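Local coordinates for protein putative NADPH-dependent oxidoreductase (Desulfitobacterium hafniense DCB-2, PDB 3DB2) that probably catalyses an NADPH-dependent oxidation or reduction, as a two-domain dehydrogenase of the GFO/IDH/MocA family, at residues I11-W16 and V33-R38; R133-M138 and S271-R276; K142-V147 and I243-T248; A152-E157 and G239-N244. All coordinates share one frame; numbering follows the deposited sequence.

Contact 1 comes first along the chain and closes before the others open; it lies in the Rossmann domain, its centre about 36 Å from that of contact 2, about 42 Å from that of contact 3 and about 30 Å from that of contact 4. The other three belong to the second domain and share its large mixed sheet. Contacts 3 and 4 both use strand 240-247, overlap at Ile243 and Asn244, and are nested inside the loop closed by contact 2. Contacts 2 and 3, centres about 10 Å apart, are joined by the Lys275–Glu143 salt bridge and by Met135 packing on Val245. The probable nucleotide-binding unit and the sheet meeting the second subunit thus lie in different domains.

Contact 1 (I11-W16 and V33-R38); sequences IGLGRW and VTCYSR
Strand 6-11 ends beside strand 30-36 with Ile11 and Tyr36 as a parallel bridge pair, their CA atoms 4.9 Å apart, in the first beta-alpha-beta unit of the Rossmann fold. Just past the bridge, Gly12 N donates to Tyr36 O at 3.0 Å, almost straight and nearly along the C=O axis. The chain then turns into the glycine-rich loop, where Gly12 and Gly14 fit the GxGxxA pattern that in Rossmann proteins approaches the dinucleotide; Gly14 is the N-cap of helix 15-24. Gly12 has a positive phi, in a conformation that would drive a beta carbon into the carbonyl oxygen of Ile11.

Leu13 carries most of the side-chain contact. Its CG stands anti to the carbonyl carbon (chi1 -52°), which lays the branch across the end of the neighbouring strand, Leu13 CG sitting 3.3 Å from Tyr36 O. Methyl Leu13 CD1 reaches Cys35 SG at 3.5 Å. Phe46 of helix 40-50 packs against both Leu13 and Cys35. On the other side of the strand, Ile11 CG1 lies against Tyr36 CB and its CG2 comes to the edge of the tyrosine ring, with Met58 touching both residues. Beyond the strand end, Ser37 turns its hydroxyl back to the loop, and Leu13 N donates to Ser37 OG over 3.2 Å with an N-H...O angle of 145°.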
loop_
_atom_site.group_PDB
_atom_site.type_symbol
_atom_site.label_atom_id
_atom_site.label_comp_id
_atom_site.label_asym_id
_atom_site.label_seq_id
_atom_site.Cartn_x
_atom_site.Cartn_y
_atom_site.Cartn_z
ATOM N N ILE C 11 -28.191 24.535 3.680
ATOM C CA ILE C 11 -28.544 24.078 5.012
ATOM C C ILE C 11 -27.330 23.545 5.753
ATOM O O ILE C 11 -26.699 22.568 5.341
ATOM C CB ILE C 11 -29.684 23.048 4.919
ATOM C CG1 ILE C 11 -30.973 23.695 4.404
ATOM C CG2 ILE C 11 -29.899 22.375 6.254
ATOM C CD1 ILE C 11 -31.957 22.722 3.810
ATOM N N GLY C 12 -26.990 24.214 6.859
ATOM C CA GLY C 12 -25.832 23.815 7.668
ATOM C C GLY C 12 -24.734 24.809 7.311
ATOM O O GLY C 12 -24.096 24.758 6.253
ATOM N N LEU C 13 -24.500 25.818 8.152
ATOM C CA LEU C 13 -23.646 26.907 7.636
ATOM C C LEU C 13 -22.328 26.977 8.392
ATOM O O LEU C 13 -21.888 28.044 8.829
ATOM C CB LEU C 13 -24.450 28.191 7.693
ATOM C CG LEU C 13 -25.826 28.130 7.019
ATOM C CD1 LEU C 13 -26.548 29.450 7.202
ATOM C CD2 LEU C 13 -25.690 27.802 5.544
ATOM N N GLY C 14 -21.682 25.826 8.541
ATOM C CA GLY C 14 -20.313 25.681 8.978
ATOM C C GLY C 14 -19.306 26.040 7.906
ATOM O O GLY C 14 -19.536 26.567 6.829
ATOM N N ARG C 15 -18.050 25.766 8.191
ATOM C CA ARG C 15 -16.901 25.983 7.336
ATOM C C ARG C 15 -17.137 25.439 5.937
ATOM O O ARG C 15 -17.017 26.167 4.968
ATOM C CB ARG C 15 -15.686 25.283 7.995
ATOM N N TRP C 16 -17.461 24.154 5.843
ATOM C CA TRP C 16 -17.613 23.496 4.551
ATOM C C TRP C 16 -18.731 24.145 3.758
ATOM O O TRP C 16 -18.634 24.241 2.535
ATOM C CB TRP C 16 -17.841 21.976 4.728
ATOM C CG TRP C 16 -17.705 21.319 3.377
ATOM C CD1 TRP C 16 -18.698 20.678 2.689
ATOM C CD2 TRP C 16 -16.518 21.255 2.570
ATOM N NE1 TRP C 16 -18.195 20.216 1.498
ATOM C CE2 TRP C 16 -16.864 20.556 1.405
ATOM C CE3 TRP C 16 -15.202 21.718 2.727
ATOM C CZ2 TRP C 16 -15.934 20.309 0.395
ATOM C CZ3 TRP C 16 -14.268 21.478 1.726
ATOM C CH2 TRP C 16 -14.665 20.775 0.582
ATOM N N VAL C 33 -30.659 31.287 -3.146
ATOM C CA VAL C 33 -31.858 31.955 -2.681
ATOM C C VAL C 33 -31.847 32.207 -1.180
ATOM O O VAL C 33 -32.054 33.310 -0.652
ATOM C CB VAL C 33 -33.107 31.090 -2.994
ATOM C CG1 VAL C 33 -34.347 31.763 -2.422
ATOM C CG2 VAL C 33 -33.289 30.823 -4.470
ATOM N N THR C 34 -31.580 31.171 -0.376
ATOM C CA THR C 34 -31.640 31.348 1.063
ATOM C C THR C 34 -30.714 30.348 1.736
ATOM O O THR C 34 -30.036 29.537 1.092
ATOM C CB THR C 34 -33.100 31.236 1.546
ATOM O OG1 THR C 34 -33.193 31.660 2.904
ATOM C CG2 THR C 34 -33.598 29.802 1.457
ATOM N N CYS C 35 -30.677 30.424 3.052
ATOM C CA CYS C 35 -29.883 29.575 3.915
ATOM C C CYS C 35 -30.569 29.373 5.259
ATOM O O CYS C 35 -31.406 30.154 5.765
ATOM C CB CYS C 35 -28.487 30.183 4.032
ATOM S SG CYS C 35 -28.423 31.601 5.183
ATOM N N TYR C 36 -30.225 28.252 5.880
ATOM C CA TYR C 36 -30.677 27.898 7.224
ATOM C C TYR C 36 -29.499 27.342 8.022
ATOM O O TYR C 36 -28.723 26.589 7.461
ATOM C CB TYR C 36 -31.837 26.903 7.142
ATOM C CG TYR C 36 -32.278 26.481 8.524
ATOM C CD1 TYR C 36 -33.077 27.301 9.308
ATOM C CD2 TYR C 36 -31.872 25.253 9.032
ATOM C CE1 TYR C 36 -33.476 26.912 10.578
ATOM C CE2 TYR C 36 -32.264 24.851 10.297
ATOM C CZ TYR C 36 -33.064 25.680 11.057
ATOM O OH TYR C 36 -33.442 25.273 12.320
ATOM N N SER C 37 -29.414 27.739 9.271
ATOM C CA SER C 37 -28.678 27.200 10.396
ATOM C C SER C 37 -29.540 27.342 11.646
ATOM O O SER C 37 -30.443 28.181 11.613
ATOM C CB SER C 37 -27.346 27.917 10.607
ATOM O OG SER C 37 -26.253 27.005 10.569
ATOM N N ARG C 38 -29.297 26.569 12.687
ATOM C CA ARG C 38 -30.090 26.752 13.913
ATOM C C ARG C 38 -29.773 28.099 14.556
ATOM O O ARG C 38 -30.629 28.842 15.042
ATOM C CB ARG C 38 -29.847 25.591 14.868
ATOM C CG ARG C 38 -30.066 24.208 14.266
ATOM C CD ARG C 38 -28.940 23.234 14.601
ATOM N NE ARG C 38 -28.124 22.921 13.418
ATOM C CZ ARG C 38 -26.977 22.245 13.499
ATOM N NH1 ARG C 38 -26.551 21.837 14.695
ATOM N NH2 ARG C 38 -26.264 21.976 12.412
#

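Contact 2 (R133-M138 and S271-R276); sequences RKMKEM and STLIKR
Strand 271-276 and helix 133-138 run nearly in the same direction, their axes 17° apart and 11.0 Å distant at closest approach, so the space between them is bridged by side chains alone.

Leu273 is the first residue of the strand to make contact, and the main link. Its CG is anti to the backbone N (chi1 175°), and the forked end lies against the side chain of Met135, both methyls in contact. Leu273 CD2 touches Met135 CG at 3.8 Å. Leu273 CD1 lies 4.1 Å from Met135 SE, the two side chains crossing obliquely. Leu273 CD2 also has looser neighbours in Lys134 CG and, at 4.4 Å, Met138 SE, so three residues of the helix approach the same methyl, two of them loosely. Val295 and Phe297 pack on Leu273 as well.

Two residues on, Lys275 stretches out fully, all its torsions near anti. Its aliphatic part crosses the tip of Met138, a selenomethionine, obliquely, Lys275 CE meeting Met138 CE at 3.7 Å, and the ammonium group continues past it to a salt bridge with Glu143. Arg276, in a salt bridge with Asp292, bonds to Gly239 O of the second subunit and so places this part of the sheet at the subunit interface. A helix laid on one face of a mixed beta sheet through apolar side chains is the layered alpha/beta packing of the GFO/IDH/MocA C-terminal domain.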
loop_
_atom_site.group_PDB
_atom_site.type_symbol
_atom_site.label_atom_id
_atom_site.label_comp_id
_atom_site.label_asym_id
_atom_site.label_seq_id
_atom_site.Cartn_x
_atom_site.Cartn_y
_atom_site.Cartn_z
ATOM N N ARG C 133 -10.646 11.301 -13.624
ATOM C CA ARG C 133 -11.285 11.119 -14.932
ATOM C C ARG C 133 -10.306 10.541 -15.966
ATOM O O ARG C 133 -10.675 9.674 -16.759
ATOM C CB ARG C 133 -11.900 12.409 -15.452
ATOM C CG ARG C 133 -13.046 12.991 -14.657
ATOM C CD ARG C 133 -14.158 11.986 -14.417
ATOM N NE ARG C 133 -15.395 12.537 -13.913
ATOM C CZ ARG C 133 -16.422 11.954 -13.319
ATOM N NH1 ARG C 133 -16.476 10.662 -13.073
ATOM N NH2 ARG C 133 -17.475 12.683 -12.941
ATOM N N LYS C 134 -9.069 11.003 -15.949
ATOM C CA LYS C 134 -8.078 10.547 -16.917
ATOM C C LYS C 134 -7.691 9.123 -16.569
ATOM O O LYS C 134 -7.591 8.222 -17.422
ATOM C CB LYS C 134 -6.907 11.530 -16.913
ATOM C CG LYS C 134 -5.737 11.135 -17.794
ATOM C CD LYS C 134 -6.178 11.239 -19.249
ATOM C CE LYS C 134 -5.240 10.454 -20.146
ATOM N NZ LYS C 134 -4.673 11.370 -21.176
HETATM N N MSE C 135 -7.472 8.876 -15.272
HETATM C CA MSE C 135 -7.117 7.516 -14.839
HETATM C C MSE C 135 -8.191 6.516 -15.231
HETATM O O MSE C 135 -7.916 5.373 -15.624
HETATM C CB MSE C 135 -6.818 7.481 -13.332
HETATM C CG MSE C 135 -5.542 8.246 -12.973
HETATM SE SE MSE C 135 -5.463 8.550 -11.022
HETATM C CE MSE C 135 -4.954 6.729 -10.621
ATOM N N LYS C 136 -9.443 6.896 -15.159
ATOM C CA LYS C 136 -10.590 6.090 -15.507
ATOM C C LYS C 136 -10.542 5.772 -17.002
ATOM O O LYS C 136 -10.706 4.621 -17.447
ATOM C CB LYS C 136 -11.890 6.813 -15.119
ATOM C CG LYS C 136 -13.142 5.994 -15.415
ATOM C CD LYS C 136 -13.014 4.634 -14.746
ATOM C CE LYS C 136 -14.384 4.030 -14.461
ATOM N NZ LYS C 136 -14.318 2.545 -14.531
ATOM N N GLU C 137 -10.294 6.788 -17.795
ATOM C CA GLU C 137 -10.131 6.624 -19.246
ATOM C C GLU C 137 -9.035 5.610 -19.553
ATOM O O GLU C 137 -9.264 4.666 -20.325
ATOM C CB GLU C 137 -9.796 7.967 -19.851
ATOM C CG GLU C 137 -9.859 8.179 -21.349
ATOM C CD GLU C 137 -10.005 9.688 -21.592
ATOM O OE1 GLU C 137 -11.163 10.157 -21.610
ATOM O OE2 GLU C 137 -8.969 10.375 -21.726
HETATM N N MSE C 138 -7.868 5.801 -18.928
HETATM C CA MSE C 138 -6.726 4.925 -19.204
HETATM C C MSE C 138 -7.023 3.486 -18.847
HETATM O O MSE C 138 -6.608 2.540 -19.533
HETATM C CB MSE C 138 -5.461 5.435 -18.524
HETATM C CG MSE C 138 -4.986 6.757 -19.113
HETATM SE SE MSE C 138 -3.586 7.633 -18.076
HETATM C CE MSE C 138 -2.057 7.030 -19.125
ATOM N N SER C 271 -1.385 18.420 -8.326
ATOM C CA SER C 271 -1.307 16.951 -8.356
ATOM C C SER C 271 -0.355 16.546 -9.474
ATOM O O SER C 271 -0.043 17.352 -10.347
ATOM C CB SER C 271 -2.696 16.351 -8.526
ATOM O OG SER C 271 -3.227 16.512 -9.828
ATOM N N THR C 272 0.101 15.302 -9.466
ATOM C CA THR C 272 0.989 14.784 -10.480
ATOM C C THR C 272 0.470 13.357 -10.801
ATOM O O THR C 272 0.113 12.665 -9.841
ATOM C CB THR C 272 2.456 14.548 -10.125
ATOM O OG1 THR C 272 2.523 14.117 -8.751
ATOM C CG2 THR C 272 3.303 15.796 -10.285
ATOM N N LEU C 273 0.479 13.047 -12.073
ATOM C CA LEU C 273 0.155 11.675 -12.488
ATOM C C LEU C 273 1.328 11.184 -13.342
ATOM O O LEU C 273 1.680 11.890 -14.278
ATOM C CB LEU C 273 -1.157 11.600 -13.232
ATOM C CG LEU C 273 -1.582 10.246 -13.826
ATOM C CD1 LEU C 273 -1.755 9.178 -12.766
ATOM C CD2 LEU C 273 -2.843 10.384 -14.662
ATOM N N ILE C 274 1.865 10.026 -12.984
ATOM C CA ILE C 274 3.036 9.533 -13.745
ATOM C C ILE C 274 2.673 8.152 -14.230
ATOM O O ILE C 274 2.054 7.392 -13.503
ATOM C CB ILE C 274 4.280 9.604 -12.865
ATOM C CG1 ILE C 274 4.856 11.038 -12.746
ATOM C CG2 ILE C 274 5.311 8.589 -13.332
ATOM C CD1 ILE C 274 5.886 11.318 -13.832
ATOM N N LYS C 275 3.008 7.838 -15.474
ATOM C CA LYS C 275 2.856 6.552 -16.100
ATOM C C LYS C 275 4.226 5.857 -16.200
ATOM O O LYS C 275 5.176 6.430 -16.733
ATOM C CB LYS C 275 2.295 6.668 -17.514
ATOM C CG LYS C 275 1.838 5.409 -18.203
ATOM C CD LYS C 275 1.642 5.660 -19.709
ATOM C CE LYS C 275 0.593 4.731 -20.305
ATOM N NZ LYS C 275 0.564 4.835 -21.791
ATOM N N ARG C 276 4.286 4.645 -15.690
ATOM C CA ARG C 276 5.493 3.826 -15.791
ATOM C C ARG C 276 5.233 2.739 -16.828
ATOM O O ARG C 276 4.322 1.929 -16.612
ATOM C CB ARG C 276 5.888 3.225 -14.447
ATOM C CG ARG C 276 7.074 2.248 -14.609
ATOM C CD ARG C 276 7.546 1.776 -13.225
ATOM N NE ARG C 276 8.152 2.946 -12.578
ATOM C CZ ARG C 276 8.715 2.879 -11.373
ATOM N NH1 ARG C 276 8.723 1.707 -10.745
ATOM N NH2 ARG C 276 9.246 3.975 -10.850
#

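Contact 3 (K142-V147 and I243-T248); sequences KEIGEV and INVYGT
Thr248 grips the backbone of Glu146 at two points. Glu146 N donates to Thr248 OG1 at 3.0 Å with an N-H...O angle of 157°, while Thr248 N returns a weak, bent bond to Glu146 O. The hydroxyl is placed for this by chi1 52°, which sets OG1 between the backbone N and the carbonyl carbon. Methyl Thr248 CG2 is thereby brought alongside, 3.4 Å from Glu146 O.

Alongside these bonds, CA-H...O contacts join the two backbones. Gly247 CA lies 3.3 Å from Glu146 O and also faces Ile144 O; a beta carbon on Gly247 would collide with that Ile144 oxygen. Val147 CA in turn points to Tyr246 O at 3.4 Å.

The apolar side is centred on Val245 CG1, anti to its backbone N. Ile144 CD1 and Val147 CG2 each lie 3.8 Å from Val245 CG1, crossing the valine at about a right angle. Here the connection from helix 130-140 to strand 147-155 meets strand 240-247, the antiparallel neighbour of strand 147-155 in the mixed sheet of the C-terminal domain.

Further out, Lys142 (phi 70°) ends the helix in a Schellman motif, and a type I turn runs from it to Gly145, closed by Gly145 N bonding to Lys142 O at 2.9 Å. Met135 of the helix packs on Val245, and Tyr208 of the second subunit covers Glu146 and Thr248 and bonds to Val147 O.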
loop_
_atom_site.group_PDB
_atom_site.type_symbol
_atom_site.label_atom_id
_atom_site.label_comp_id
_atom_site.label_asym_id
_atom_site.label_seq_id
_atom_site.Cartn_x
_atom_site.Cartn_y
_atom_site.Cartn_z
ATOM N N LYS C 142 -8.085 0.331 -21.564
ATOM C CA LYS C 142 -7.018 -0.674 -21.501
ATOM C C LYS C 142 -5.670 -0.143 -21.971
ATOM O O LYS C 142 -4.759 -0.886 -22.374
ATOM C CB LYS C 142 -7.378 -1.951 -22.283
ATOM C CG LYS C 142 -8.720 -2.576 -21.895
ATOM C CD LYS C 142 -8.713 -3.110 -20.485
ATOM C CE LYS C 142 -10.072 -3.408 -19.884
ATOM N NZ LYS C 142 -10.441 -2.345 -18.889
ATOM N N GLU C 143 -5.493 1.170 -21.890
ATOM C CA GLU C 143 -4.258 1.834 -22.284
ATOM C C GLU C 143 -3.127 1.251 -21.430
ATOM O O GLU C 143 -2.009 0.962 -21.884
ATOM C CB GLU C 143 -4.327 3.359 -22.191
ATOM C CG GLU C 143 -3.089 4.063 -22.731
ATOM C CD GLU C 143 -2.973 5.549 -22.471
ATOM O OE1 GLU C 143 -3.971 6.294 -22.364
ATOM O OE2 GLU C 143 -1.823 6.052 -22.362
ATOM N N ILE C 144 -3.409 1.028 -20.147
ATOM C CA ILE C 144 -2.396 0.484 -19.252
ATOM C C ILE C 144 -2.445 -1.033 -19.143
ATOM O O ILE C 144 -1.796 -1.643 -18.303
ATOM C CB ILE C 144 -2.600 1.110 -17.857
ATOM C CG1 ILE C 144 -3.902 0.737 -17.152
ATOM C CG2 ILE C 144 -2.443 2.618 -18.009
ATOM C CD1 ILE C 144 -3.841 1.056 -15.646
ATOM N N GLY C 145 -3.241 -1.654 -19.998
ATOM C CA GLY C 145 -3.486 -3.077 -20.014
ATOM C C GLY C 145 -4.552 -3.342 -18.952
ATOM O O GLY C 145 -5.339 -2.404 -18.734
ATOM N N GLU C 146 -4.507 -4.520 -18.358
ATOM C CA GLU C 146 -5.462 -4.916 -17.333
ATOM C C GLU C 146 -4.935 -4.621 -15.923
ATOM O O GLU C 146 -3.802 -4.893 -15.606
ATOM C CB GLU C 146 -5.797 -6.392 -17.348
ATOM C CG GLU C 146 -6.508 -6.828 -18.636
ATOM C CD GLU C 146 -7.961 -6.397 -18.678
ATOM O OE1 GLU C 146 -8.554 -6.151 -17.604
ATOM O OE2 GLU C 146 -8.541 -6.296 -19.783
ATOM N N VAL C 147 -5.821 -4.093 -15.096
ATOM C CA VAL C 147 -5.472 -3.803 -13.709
ATOM C C VAL C 147 -5.527 -5.035 -12.825
ATOM O O VAL C 147 -6.478 -5.816 -12.844
ATOM C CB VAL C 147 -6.439 -2.799 -13.061
ATOM C CG1 VAL C 147 -6.044 -2.664 -11.566
ATOM C CG2 VAL C 147 -6.415 -1.483 -13.795
ATOM N N ILE C 243 -2.694 7.396 -5.138
ATOM C CA ILE C 243 -3.310 6.248 -5.765
ATOM C C ILE C 243 -2.269 5.660 -6.743
ATOM O O ILE C 243 -1.730 6.393 -7.584
ATOM C CB ILE C 243 -4.591 6.605 -6.534
ATOM C CG1 ILE C 243 -5.592 7.422 -5.712
ATOM C CG2 ILE C 243 -5.289 5.375 -7.119
ATOM C CD1 ILE C 243 -6.921 7.673 -6.376
ATOM N N ASN C 244 -2.001 4.383 -6.582
ATOM C CA ASN C 244 -1.076 3.662 -7.452
ATOM C C ASN C 244 -1.946 2.565 -8.086
ATOM O O ASN C 244 -2.622 1.812 -7.396
ATOM C CB ASN C 244 0.095 3.006 -6.745
ATOM C CG ASN C 244 0.935 3.997 -5.952
ATOM O OD1 ASN C 244 1.160 5.094 -6.414
ATOM N ND2 ASN C 244 1.387 3.615 -4.783
ATOM N N VAL C 245 -1.915 2.496 -9.388
ATOM C CA VAL C 245 -2.622 1.509 -10.178
ATOM C C VAL C 245 -1.583 0.673 -10.955
ATOM O O VAL C 245 -0.758 1.259 -11.650
ATOM C CB VAL C 245 -3.559 2.181 -11.181
ATOM C CG1 VAL C 245 -4.382 1.160 -11.927
ATOM C CG2 VAL C 245 -4.463 3.181 -10.456
ATOM N N TYR C 246 -1.676 -0.627 -10.804
ATOM C CA TYR C 246 -0.764 -1.568 -11.435
ATOM C C TYR C 246 -1.506 -2.262 -12.583
ATOM O O TYR C 246 -2.522 -2.914 -12.305
ATOM C CB TYR C 246 -0.291 -2.588 -10.396
ATOM C CG TYR C 246 0.445 -1.862 -9.274
ATOM C CD1 TYR C 246 1.754 -1.444 -9.454
ATOM C CD2 TYR C 246 -0.158 -1.580 -8.051
ATOM C CE1 TYR C 246 2.431 -0.782 -8.446
ATOM C CE2 TYR C 246 0.547 -0.920 -7.056
ATOM C CZ TYR C 246 1.840 -0.511 -7.235
ATOM O OH TYR C 246 2.570 0.167 -6.246
ATOM N N GLY C 247 -0.967 -2.106 -13.779
ATOM C CA GLY C 247 -1.542 -2.609 -15.015
ATOM C C GLY C 247 -0.564 -3.529 -15.714
ATOM O O GLY C 247 0.632 -3.484 -15.370
ATOM N N THR C 248 -1.084 -4.373 -16.632
ATOM C CA THR C 248 -0.180 -5.370 -17.244
ATOM C C THR C 248 0.746 -4.727 -18.260
ATOM O O THR C 248 1.800 -5.302 -18.565
ATOM C CB THR C 248 -0.969 -6.532 -17.889
ATOM O OG1 THR C 248 -1.934 -5.918 -18.765
ATOM C CG2 THR C 248 -1.754 -7.360 -16.876
#

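Contact 4 (A152-E157 and G239-N244); sequences AVFSNE and GVFSIN
Both phenylalanines hold CG anti to the backbone N, Phe154 with chi1 -164° and Phe241 with chi1 -172°; as a non-hydrogen-bonded pair they leave the same face, and these torsions bring the rings beside each other. Different second torsions then turn the rings, giving a T-shaped (edge-to-face) pair with centroids 4.8 Å apart and planes at 65°. Phe241 provides the edge: its CD2 stands 3.5 Å above the Phe154 plane, over the centre of the ring. Phe258 meets the Phe154 ring too, while Gln186 and Asn189 of helix 183-194 touch Phe241.

On the face carrying Val153, Ser155, Val240 and Ser242, both valines have CG1 anti to the backbone N, which brings the two CG1 methyls to 4.1 Å. Ser242 OG sits in the crowded position between its backbone N and carbonyl carbon and rests 3.4 Å from Val153 CB. The second subunit reaches this face, its Glu151 packing on Val153 and its Asn251 on Val240.

Four hydrogen bonds tie the backbones. Val153 and Ser242 exchange a pair, as do Ser155 and Val240; the shortest, Ser155 N to Val240 O at 2.8 Å, runs nearly along the C=O axis, whereas Val240 N approaches Ser155 O from well above the carbonyl plane. Just beyond the strand ends, a water accepts from Gly239 N and donates to Glu157 OE1, both at 2.7 Å. Regular antiparallel pairing joins strands 147-155 and 240-247 inside the large mixed sheet of the GFO/IDH/MocA C-terminal domain, one face under helix 183-194 and the other meeting the partner subunit.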
loop_
_atom_site.group_PDB
_atom_site.type_symbol
_atom_site.label_atom_id
_atom_site.label_comp_id
_atom_site.label_asym_id
_atom_site.label_seq_id
_atom_site.Cartn_x
_atom_site.Cartn_y
_atom_site.Cartn_z
ATOM N N ALA C 152 -4.228 2.856 -2.411
ATOM C CA ALA C 152 -4.742 4.201 -2.179
ATOM C C ALA C 152 -4.361 4.619 -0.764
ATOM O O ALA C 152 -4.363 3.758 0.127
ATOM C CB ALA C 152 -6.246 4.250 -2.358
ATOM N N VAL C 153 -4.017 5.883 -0.560
ATOM C CA VAL C 153 -3.643 6.324 0.781
ATOM C C VAL C 153 -4.282 7.691 1.023
ATOM O O VAL C 153 -4.265 8.510 0.112
ATOM C CB VAL C 153 -2.127 6.459 0.960
ATOM C CG1 VAL C 153 -1.749 7.060 2.310
ATOM C CG2 VAL C 153 -1.460 5.097 0.784
ATOM N N PHE C 154 -4.808 7.904 2.219
ATOM C CA PHE C 154 -5.260 9.260 2.571
ATOM C C PHE C 154 -4.894 9.393 4.075
ATOM O O PHE C 154 -5.382 8.680 4.925
ATOM C CB PHE C 154 -6.696 9.519 2.258
ATOM C CG PHE C 154 -7.131 10.994 2.245
ATOM C CD1 PHE C 154 -6.306 12.007 2.661
ATOM C CD2 PHE C 154 -8.417 11.305 1.800
ATOM C CE1 PHE C 154 -6.678 13.353 2.658
ATOM C CE2 PHE C 154 -8.818 12.630 1.788
ATOM C CZ PHE C 154 -7.967 13.630 2.229
ATOM N N SER C 155 -3.979 10.318 4.331
ATOM C CA SER C 155 -3.489 10.549 5.675
ATOM C C SER C 155 -3.235 12.035 5.949
ATOM O O SER C 155 -3.016 12.858 5.050
ATOM C CB SER C 155 -2.178 9.814 5.936
ATOM O OG SER C 155 -1.108 10.433 5.239
ATOM N N ASN C 156 -3.241 12.348 7.230
ATOM C CA ASN C 156 -2.843 13.660 7.749
ATOM C C ASN C 156 -2.594 13.499 9.247
ATOM O O ASN C 156 -2.722 12.415 9.828
ATOM C CB ASN C 156 -3.866 14.709 7.377
ATOM C CG ASN C 156 -5.184 14.587 8.103
ATOM O OD1 ASN C 156 -5.324 14.091 9.212
ATOM N ND2 ASN C 156 -6.174 15.091 7.385
ATOM N N GLU C 157 -2.192 14.586 9.894
ATOM C CA GLU C 157 -1.705 14.479 11.268
ATOM C C GLU C 157 -2.796 14.804 12.266
ATOM O O GLU C 157 -2.501 15.082 13.442
ATOM C CB GLU C 157 -0.508 15.436 11.334
ATOM C CG GLU C 157 -0.990 16.862 11.366
ATOM C CD GLU C 157 -1.133 17.572 10.038
ATOM O OE1 GLU C 157 -1.318 16.933 8.979
ATOM O OE2 GLU C 157 -1.060 18.829 10.076
ATOM N N GLY C 239 0.480 14.913 5.698
ATOM C CA GLY C 239 -0.534 14.648 4.703
ATOM C C GLY C 239 -0.027 13.944 3.449
ATOM O O GLY C 239 0.984 14.313 2.842
ATOM N N VAL C 240 -0.753 12.906 3.044
ATOM C CA VAL C 240 -0.501 12.157 1.820
ATOM C C VAL C 240 -1.884 11.810 1.228
ATOM O O VAL C 240 -2.749 11.404 2.012
ATOM C CB VAL C 240 0.230 10.818 1.968
ATOM C CG1 VAL C 240 0.373 10.090 0.622
ATOM C CG2 VAL C 240 1.586 10.997 2.623
ATOM N N PHE C 241 -2.000 11.989 -0.074
ATOM C CA PHE C 241 -3.136 11.517 -0.855
ATOM C C PHE C 241 -2.522 10.905 -2.128
ATOM O O PHE C 241 -2.065 11.664 -2.983
ATOM C CB PHE C 241 -4.156 12.566 -1.220
ATOM C CG PHE C 241 -5.451 12.142 -1.873
ATOM C CD1 PHE C 241 -5.538 11.595 -3.152
ATOM C CD2 PHE C 241 -6.656 12.310 -1.200
ATOM C CE1 PHE C 241 -6.703 11.197 -3.757
ATOM C CE2 PHE C 241 -7.842 11.903 -1.783
ATOM C CZ PHE C 241 -7.880 11.350 -3.043
ATOM N N SER C 242 -2.605 9.577 -2.209
ATOM C CA SER C 242 -2.011 8.902 -3.368
ATOM C C SER C 242 -2.863 7.734 -3.848
ATOM O O SER C 242 -3.646 7.168 -3.104
ATOM C CB SER C 242 -0.605 8.438 -3.010
ATOM O OG SER C 242 -0.600 7.584 -1.891
ATOM N N ILE C 243 -2.694 7.396 -5.138
ATOM C CA ILE C 243 -3.310 6.248 -5.765
ATOM C C ILE C 243 -2.269 5.660 -6.743
ATOM O O ILE C 243 -1.730 6.393 -7.584
ATOM C CB ILE C 243 -4.591 6.605 -6.534
ATOM C CG1 ILE C 243 -5.592 7.422 -5.712
ATOM C CG2 ILE C 243 -5.289 5.375 -7.119
ATOM C CD1 ILE C 243 -6.921 7.673 -6.376
ATOM N N ASN C 244 -2.001 4.383 -6.582
ATOM C CA ASN C 244 -1.076 3.662 -7.452
ATOM C C ASN C 244 -1.946 2.565 -8.086
ATOM O O ASN C 244 -2.622 1.812 -7.396
ATOM C CB ASN C 244 0.095 3.006 -6.745
ATOM C CG ASN C 244 0.935 3.997 -5.952
ATOM O OD1 ASN C 244 1.160 5.094 -6.414
ATOM N ND2 ASN C 244 1.387 3.615 -4.783
HETATM O O HOH W 1 -0.046 17.372 6.605
#